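PDB 6PTR: beta sliding clamp from Bartonella birtlesii LL-WM9, which probably tethers DNA polymerases and other proteins to DNA, conferring processivity, as a ring-shaped head-to-tail homodimer that encircles the duplex. Local coordinates for residues C[281-284]-C[285-288]; C[333-336]-C[337-340]; C[13-16]-C[17-21]; C[88-91]-C[92-95]. All coordinates share one frame; numbering follows the deposited sequence.

Contact 1 of 4, residues C[281-284]-C[285-288]; sequences AVDR and VSTI
Just past helix 275-285, Thr287 grips Arg284 O twice. Its hydroxyl OG1 lies 2.7 Å from Arg284 O and donates to it, while Thr287 N reaches the same oxygen over 3.2 Å. Both donors come from one face of the carbonyl plane, and the amide stands well above that plane, 56° out of it. The chain rotation of Thr287 makes this possible: with OG1 anti to the carbonyl carbon (chi1 -49°), the hydroxyl turns back over the helix end. Ser286 reaches back by a different rotation. Its OG sits 2.9 Å from Val282 O and 3.1 Å from Asp283 O, so a single proton has two acceptors to choose from, and Ser286 N also donates to Val282 O. Val285 N to Ala281 O, at 3.0 Å, is the ordinary i to i+4 bond before the turn. The example illustrates how hydroxyl side chains can occupy carbonyl groups where a helix runs out, here in the C-terminal domain of the clamp. This end faces the second subunit: Lys88 of the second subunit forms a salt bridge with Asp283 OD1 and a hydrogen bond with Thr287 OG1. The guanidinium of Arg284 doubles back along the helix through a bend at chi3, bringing one face, toward its rim, over Ala281 CA, 3.4 Å from its plane, and its NH2 pairs with Asp319. Farther inward, Val285 CG2 packs 3.4 Å from Ala281 O, while its side chain also touches Val309 and Ala317.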
# COMPACT_ATOMS: atom_id res chain seq x y z
N ALA C 281 -1.79 8.52 23.99
CA ALA C 281 -0.66 8.20 24.88
C ALA C 281 -0.19 6.76 24.69
O ALA C 281 1.02 6.51 24.64
CB ALA C 281 -1.05 8.44 26.33
N VAL C 282 -1.13 5.81 24.61
CA VAL C 282 -0.76 4.42 24.38
C VAL C 282 -0.08 4.29 23.03
O VAL C 282 0.93 3.58 22.90
CB VAL C 282 -2.00 3.51 24.47
CG1 VAL C 282 -1.67 2.09 23.97
CG2 VAL C 282 -2.54 3.48 25.89
N ASP C 283 -0.64 4.93 22.01
CA ASP C 283 -0.02 4.93 20.69
C ASP C 283 1.42 5.43 20.77
O ASP C 283 2.34 4.81 20.22
CB ASP C 283 -0.87 5.77 19.72
CG ASP C 283 -0.42 5.65 18.28
OD1 ASP C 283 0.22 4.63 17.93
OD2 ASP C 283 -0.70 6.58 17.48
N ARG C 284 1.64 6.54 21.48
CA ARG C 284 2.98 7.09 21.55
C ARG C 284 3.96 6.13 22.23
O ARG C 284 5.01 5.81 21.66
CB ARG C 284 2.96 8.44 22.29
CG ARG C 284 2.31 9.55 21.47
CD ARG C 284 2.48 10.91 22.13
NE ARG C 284 1.85 11.01 23.44
CZ ARG C 284 0.63 11.49 23.67
NH1 ARG C 284 -0.13 11.90 22.65
NH2 ARG C 284 0.17 11.59 24.91
N VAL C 285 3.62 5.63 23.43
CA VAL C 285 4.63 4.86 24.17
C VAL C 285 4.83 3.49 23.53
O VAL C 285 5.92 2.92 23.67
CB VAL C 285 4.29 4.75 25.68
CG1 VAL C 285 4.27 6.14 26.34
CG2 VAL C 285 2.95 4.05 25.91
N SER C 286 3.85 2.97 22.79
CA SER C 286 4.01 1.66 22.16
C SER C 286 4.87 1.71 20.90
O SER C 286 5.13 0.66 20.30
CB SER C 286 2.65 1.05 21.84
OG SER C 286 1.96 1.80 20.87
N THR C 287 5.29 2.90 20.48
CA THR C 287 6.10 3.01 19.27
C THR C 287 7.37 2.19 19.39
O THR C 287 7.90 1.73 18.36
CB THR C 287 6.45 4.48 18.99
OG1 THR C 287 5.28 5.31 19.07
CG2 THR C 287 7.07 4.66 17.59
N ILE C 288 7.88 2.00 20.61
CA ILE C 288 9.16 1.28 20.77
C ILE C 288 8.99 -0.23 20.81
O ILE C 288 10.00 -0.94 20.94
CB ILE C 288 9.91 1.74 22.04
CG1 ILE C 288 9.09 1.42 23.28
CG2 ILE C 288 10.17 3.24 22.01
CD1 ILE C 288 9.89 1.62 24.58

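Contact 2 of 4, residues C[333-336]-C[337-340]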
# COMPACT_ATOMS: atom_id res chain seq x y z
N GLY C 333 -0.86 -4.61 33.41
CA GLY C 333 -0.32 -4.56 32.06
C GLY C 333 -1.35 -5.05 31.07
O GLY C 333 -2.15 -5.93 31.38
N PHE C 334 -1.28 -4.52 29.85
CA PHE C 334 -2.09 -4.96 28.72
C PHE C 334 -1.27 -4.91 27.45
O PHE C 334 -0.29 -4.18 27.35
CB PHE C 334 -3.33 -4.06 28.51
CG PHE C 334 -4.34 -4.14 29.61
CD1 PHE C 334 -5.18 -5.24 29.73
CD2 PHE C 334 -4.45 -3.11 30.54
CE1 PHE C 334 -6.12 -5.31 30.75
CE2 PHE C 334 -5.38 -3.18 31.57
CZ PHE C 334 -6.22 -4.28 31.67
N ASN C 335 -1.69 -5.71 26.47
CA ASN C 335 -1.21 -5.57 25.11
C ASN C 335 -1.67 -4.22 24.57
O ASN C 335 -2.87 -3.94 24.53
CB ASN C 335 -1.77 -6.73 24.27
CG ASN C 335 -1.35 -6.66 22.82
OD1 ASN C 335 -1.50 -5.63 22.17
ND2 ASN C 335 -0.86 -7.79 22.30
N SER C 336 -0.71 -3.38 24.18
CA SER C 336 -1.04 -2.01 23.78
C SER C 336 -1.88 -1.99 22.50
O SER C 336 -2.76 -1.14 22.36
CB SER C 336 0.24 -1.21 23.58
OG SER C 336 1.08 -1.82 22.61
N ARG C 337 -1.60 -2.87 21.55
CA ARG C 337 -2.41 -2.93 20.35
C ARG C 337 -3.85 -3.31 20.67
O ARG C 337 -4.79 -2.77 20.09
CB ARG C 337 -1.82 -3.90 19.34
CG ARG C 337 -2.59 -3.92 18.02
CD ARG C 337 -2.63 -2.53 17.39
NE ARG C 337 -3.99 -2.01 17.29
CZ ARG C 337 -4.30 -0.80 16.83
NH1 ARG C 337 -5.58 -0.42 16.75
NH2 ARG C 337 -3.33 0.02 16.44
N TYR C 338 -4.03 -4.25 21.60
CA TYR C 338 -5.39 -4.64 21.96
C TYR C 338 -6.12 -3.50 22.65
O TYR C 338 -7.33 -3.32 22.46
CB TYR C 338 -5.38 -5.89 22.85
CG TYR C 338 -4.85 -7.14 22.16
CD1 TYR C 338 -4.65 -7.18 20.79
CD2 TYR C 338 -4.57 -8.29 22.90
CE1 TYR C 338 -4.19 -8.34 20.15
CE2 TYR C 338 -4.09 -9.45 22.29
CZ TYR C 338 -3.91 -9.47 20.91
OH TYR C 338 -3.44 -10.60 20.29
N LEU C 339 -5.41 -2.73 23.48
CA LEU C 339 -6.02 -1.55 24.08
C LEU C 339 -6.46 -0.56 23.02
O LEU C 339 -7.57 -0.01 23.09
CB LEU C 339 -5.06 -0.86 25.04
CG LEU C 339 -4.84 -1.46 26.43
CD1 LEU C 339 -3.67 -0.70 27.08
CD2 LEU C 339 -6.10 -1.33 27.27
N LEU C 340 -5.62 -0.33 22.01
CA LEU C 340 -6.02 0.59 20.94
C LEU C 340 -7.18 0.03 20.13
O LEU C 340 -8.08 0.77 19.74
CB LEU C 340 -4.82 0.89 20.05
CG LEU C 340 -3.74 1.69 20.79
CD1 LEU C 340 -2.52 1.85 19.93
CD2 LEU C 340 -4.30 3.04 21.19
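Asn335 and Tyr338 make an N-cap contact at the junction where strand 330-335 passes directly into helix 336-345, in the C-terminal domain. Asn335 OD1 accepts from Tyr338 N at 2.9 Å, the classic capping bond of the first helical turn. The donor approaches from above the carbonyl plane, 44° out of it. Placing CG anti to the backbone N (chi1 179°) carries the amide forward over the start of the helix, where the same group also meets an aromatic ring. The amide and the phenol ring are nearly parallel, 9° apart, and Asn335 ND2 lies 3.6 Å above the plane of the Tyr338 ring, over its centre. One side chain thus serves two purposes: its oxygen caps a backbone N-H, and its flat face is stacked on the ring, an arrangement that should restrict rotation of the amide. Behind the cap the backbone takes over, with Leu339 N bonded to Asn335 O at 3.0 Å and Leu340 N to Ser336 O. On the inner side Phe334 CB meets Leu339 CG at 3.7 Å, the two side chains crossing at about a right angle. The hydroxyl of Ser336 bonds to Arg294 O. Leu339 touches Phe278 of helix 275-285, Val296 of strand 295-301 and Leu376 of strand 372-376, with Phe334 and Tyr338 also resting on Leu376.

Contact 3 of 4, residues C[13-16]-C[17-21]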
# COMPACT_ATOMS: atom_id res chain seq x y z
N VAL C 13 -23.79 -5.04 -21.67
CA VAL C 13 -24.01 -4.53 -20.32
C VAL C 13 -23.38 -3.16 -20.17
O VAL C 13 -22.46 -2.79 -20.90
CB VAL C 13 -23.45 -5.49 -19.27
CG1 VAL C 13 -24.15 -6.83 -19.39
CG2 VAL C 13 -21.95 -5.63 -19.47
N ASP C 14 -23.90 -2.40 -19.21
CA ASP C 14 -23.28 -1.13 -18.85
C ASP C 14 -21.99 -1.43 -18.10
O ASP C 14 -21.98 -2.25 -17.18
CB ASP C 14 -24.24 -0.30 -17.99
CG ASP C 14 -23.64 1.00 -17.52
OD1 ASP C 14 -23.47 1.93 -18.34
OD2 ASP C 14 -23.33 1.10 -16.31
N ARG C 15 -20.90 -0.76 -18.50
CA ARG C 15 -19.62 -1.05 -17.86
C ARG C 15 -19.68 -0.79 -16.36
O ARG C 15 -19.24 -1.62 -15.56
CB ARG C 15 -18.52 -0.22 -18.52
CG ARG C 15 -17.16 -0.40 -17.87
CD ARG C 15 -16.91 0.66 -16.80
NE ARG C 15 -15.63 0.44 -16.14
CZ ARG C 15 -15.27 1.01 -14.99
NH1 ARG C 15 -16.09 1.83 -14.34
NH2 ARG C 15 -14.08 0.73 -14.48
N SER C 16 -20.22 0.36 -15.95
CA SER C 16 -20.18 0.73 -14.54
C SER C 16 -21.03 -0.21 -13.70
O SER C 16 -20.61 -0.63 -12.61
CB SER C 16 -20.64 2.17 -14.36
OG SER C 16 -19.61 3.05 -14.78
N GLN C 17 -22.21 -0.57 -14.19
CA GLN C 17 -23.03 -1.55 -13.49
C GLN C 17 -22.32 -2.90 -13.38
O GLN C 17 -22.29 -3.51 -12.30
CB GLN C 17 -24.37 -1.71 -14.21
CG GLN C 17 -25.16 -2.92 -13.75
CD GLN C 17 -25.64 -2.76 -12.33
OE1 GLN C 17 -26.43 -1.85 -12.04
NE2 GLN C 17 -25.16 -3.61 -11.44
N PHE C 18 -21.75 -3.38 -14.48
CA PHE C 18 -21.07 -4.67 -14.48
C PHE C 18 -19.87 -4.66 -13.54
O PHE C 18 -19.61 -5.64 -12.82
CB PHE C 18 -20.61 -5.02 -15.89
CG PHE C 18 -20.07 -6.43 -16.02
CD1 PHE C 18 -20.93 -7.51 -15.94
CD2 PHE C 18 -18.73 -6.66 -16.23
CE1 PHE C 18 -20.45 -8.81 -16.04
CE2 PHE C 18 -18.25 -7.97 -16.34
CZ PHE C 18 -19.13 -9.04 -16.24
N PHE C 19 -19.12 -3.56 -13.53
CA PHE C 19 -17.95 -3.42 -12.67
C PHE C 19 -18.35 -3.47 -11.20
O PHE C 19 -17.70 -4.15 -10.39
CB PHE C 19 -17.25 -2.11 -12.99
CG PHE C 19 -15.94 -1.92 -12.29
CD1 PHE C 19 -14.91 -2.85 -12.45
CD2 PHE C 19 -15.72 -0.82 -11.49
CE1 PHE C 19 -13.68 -2.67 -11.82
CE2 PHE C 19 -14.50 -0.64 -10.84
CZ PHE C 19 -13.49 -1.57 -11.01
N LYS C 20 -19.42 -2.75 -10.84
CA LYS C 20 -19.90 -2.76 -9.47
C LYS C 20 -20.30 -4.16 -9.03
O LYS C 20 -19.93 -4.61 -7.95
CB LYS C 20 -21.07 -1.80 -9.30
CG LYS C 20 -21.51 -1.67 -7.85
CD LYS C 20 -22.53 -0.55 -7.65
CE LYS C 20 -22.83 -0.33 -6.17
NZ LYS C 20 -21.71 0.35 -5.45
N SER C 21 -21.06 -4.87 -9.88
CA SER C 21 -21.52 -6.21 -9.51
C SER C 21 -20.35 -7.18 -9.44
O SER C 21 -20.23 -7.95 -8.47
CB SER C 21 -22.58 -6.70 -10.50
OG SER C 21 -23.70 -5.83 -10.53
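Val13, near the end of strand 10-14, touches the helix that follows through one branch: its CG2 lies 3.9 Å from Phe18 CB and approaches the ring obliquely. Asp14 is the N-cap. Its OD2 accepts from Gln17 N at 2.9 Å, on the anti side of the carboxylate, while Asp14 O receives Phe18 N to begin the regular helical bonding. Arg15 then runs alongside Phe19, both side chains pointing the same way. The bend at chi2 (-94°) turns the guanidinium flat over the ring, their planes 23° apart and centres 4.4 Å apart, with NH2 3.7 Å above the ring plane; this is an off-centre cation-pi stack. Arg15 NE is held in addition by Val86 O. Ser16 contributes its backbone O, bonded to Lys20 N at 3.0 Å; its OG is modelled implausibly close to Asp91 OD1, so a bond there is doubtful. The strand-to-helix turn belongs to the N-terminal domain, where Val13 pairs with Ile95 of strand 94-99 through the backbone. Helix 79-88 packs against this turn: Phe18 packs on Leu82 and Val86, Phe19 stacks on Tyr83, and Phe65 of strand 59-69 covers Val13, Gln17 and Phe18.

Contact 4 of 4, residues C[88-91]-C[92-95]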
# COMPACT_ATOMS: atom_id res chain seq x y z
N LYS C 88 -10.36 -1.14 -16.40
CA LYS C 88 -9.71 -0.25 -17.35
C LYS C 88 -10.61 0.19 -18.50
O LYS C 88 -10.18 1.01 -19.32
CB LYS C 88 -8.47 -0.91 -17.94
CG LYS C 88 -7.42 -1.26 -16.92
CD LYS C 88 -6.18 -1.76 -17.62
CE LYS C 88 -5.23 -2.40 -16.63
NZ LYS C 88 -4.06 -2.96 -17.35
N LEU C 89 -11.82 -0.32 -18.58
CA LEU C 89 -12.72 0.14 -19.62
C LEU C 89 -13.47 1.39 -19.15
O LEU C 89 -13.74 1.54 -17.95
CB LEU C 89 -13.70 -0.95 -20.02
CG LEU C 89 -13.03 -2.21 -20.57
CD1 LEU C 89 -14.04 -3.35 -20.74
CD2 LEU C 89 -12.33 -1.89 -21.89
N PRO C 90 -13.81 2.29 -20.07
CA PRO C 90 -14.26 3.63 -19.66
C PRO C 90 -15.66 3.65 -19.05
O PRO C 90 -16.59 3.01 -19.55
CB PRO C 90 -14.21 4.43 -20.97
CG PRO C 90 -14.24 3.42 -22.05
CD PRO C 90 -13.54 2.21 -21.52
N ASP C 91 -15.79 4.40 -17.97
CA ASP C 91 -17.09 4.66 -17.37
C ASP C 91 -18.03 5.22 -18.42
O ASP C 91 -17.64 6.04 -19.26
CB ASP C 91 -16.92 5.64 -16.21
CG ASP C 91 -17.89 5.39 -15.09
OD1 ASP C 91 -19.10 5.25 -15.37
OD2 ASP C 91 -17.44 5.33 -13.93
N GLY C 92 -19.28 4.76 -18.39
CA GLY C 92 -20.26 5.20 -19.37
C GLY C 92 -20.18 4.51 -20.71
O GLY C 92 -20.95 4.85 -21.61
N SER C 93 -19.28 3.55 -20.88
CA SER C 93 -19.22 2.74 -22.08
C SER C 93 -20.09 1.49 -21.91
O SER C 93 -20.60 1.21 -20.82
CB SER C 93 -17.79 2.33 -22.38
OG SER C 93 -17.26 1.57 -21.30
N GLU C 94 -20.27 0.75 -23.01
CA GLU C 94 -20.95 -0.53 -22.99
C GLU C 94 -19.96 -1.64 -23.32
O GLU C 94 -18.94 -1.42 -23.97
CB GLU C 94 -22.10 -0.58 -24.00
CG GLU C 94 -23.30 0.26 -23.60
CD GLU C 94 -24.46 0.11 -24.55
OE1 GLU C 94 -24.23 -0.02 -25.78
OE2 GLU C 94 -25.62 0.14 -24.07
N ILE C 95 -20.28 -2.84 -22.85
CA ILE C 95 -19.42 -4.01 -23.04
C ILE C 95 -20.28 -5.12 -23.61
O ILE C 95 -21.33 -5.42 -23.04
CB ILE C 95 -18.79 -4.48 -21.72
CG1 ILE C 95 -18.04 -3.35 -21.03
CG2 ILE C 95 -17.86 -5.64 -21.99
CD1 ILE C 95 -17.63 -3.74 -19.63
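Pro90 and Ser93 bracket a type II beta turn in which Ser93 N donates to Pro90 O over 3.0 Å. The amide lies above the carbonyl plane, 37° out of it, so it does not meet a lone pair squarely. Gly92 occupies the third position with a positive phi (80°), the left-handed conformation characteristic of that place in a type II turn; a CB there would clash with Asp91 O. The side chain of Ser93 follows its backbone inward. Its OG, set between the backbone N and the carbonyl carbon (chi1 61°), faces the same Pro90 O; the modelled separation is so short that its exact length is doubtful. Pro90 CG lies 3.6 Å from Ser93 OG and 3.7 Å from Ser93 CB. Beyond the turn, Leu89 CD1 meets Ile95 CD1 at 3.8 Å, methyl against methyl. Both residues also rest on Arg15, and Ile95 reaches Ile109 of strand 106-111. Asp91 is poorly ordered, and its modelled approach to Ser16 OG is doubtful. Leu89 also packs on Arg284 of the second subunit, which places the segment beside the ring's subunit junction. The whole is a tight turn leading from helix 79-88 into strand 94-99, the second strand of the four-stranded antiparallel sheet in the N-terminal domain.

The four contacts form two pairs at the ends of one crescent-shaped subunit. Contacts 1 and 2, both in the C-terminal domain, have centres about 10 Å apart and pack directly, with Val282 CG1 lying 3.8 Å from Leu340 CG. Contacts 3 and 4, in the N-terminal domain, are about 8 Å apart between centres and join through neighbouring strands, where Val13 N lies 2.8 Å from Ile95 O, a probable hydrogen bond. Within the chain, contacts 1 and 4 are about 47 Å apart between centres, yet head-to-tail assembly sets contact 1 of one subunit against contact 4 of the other, through Asp283 and Lys88, illustrating how distant ends of a monomer close a ring.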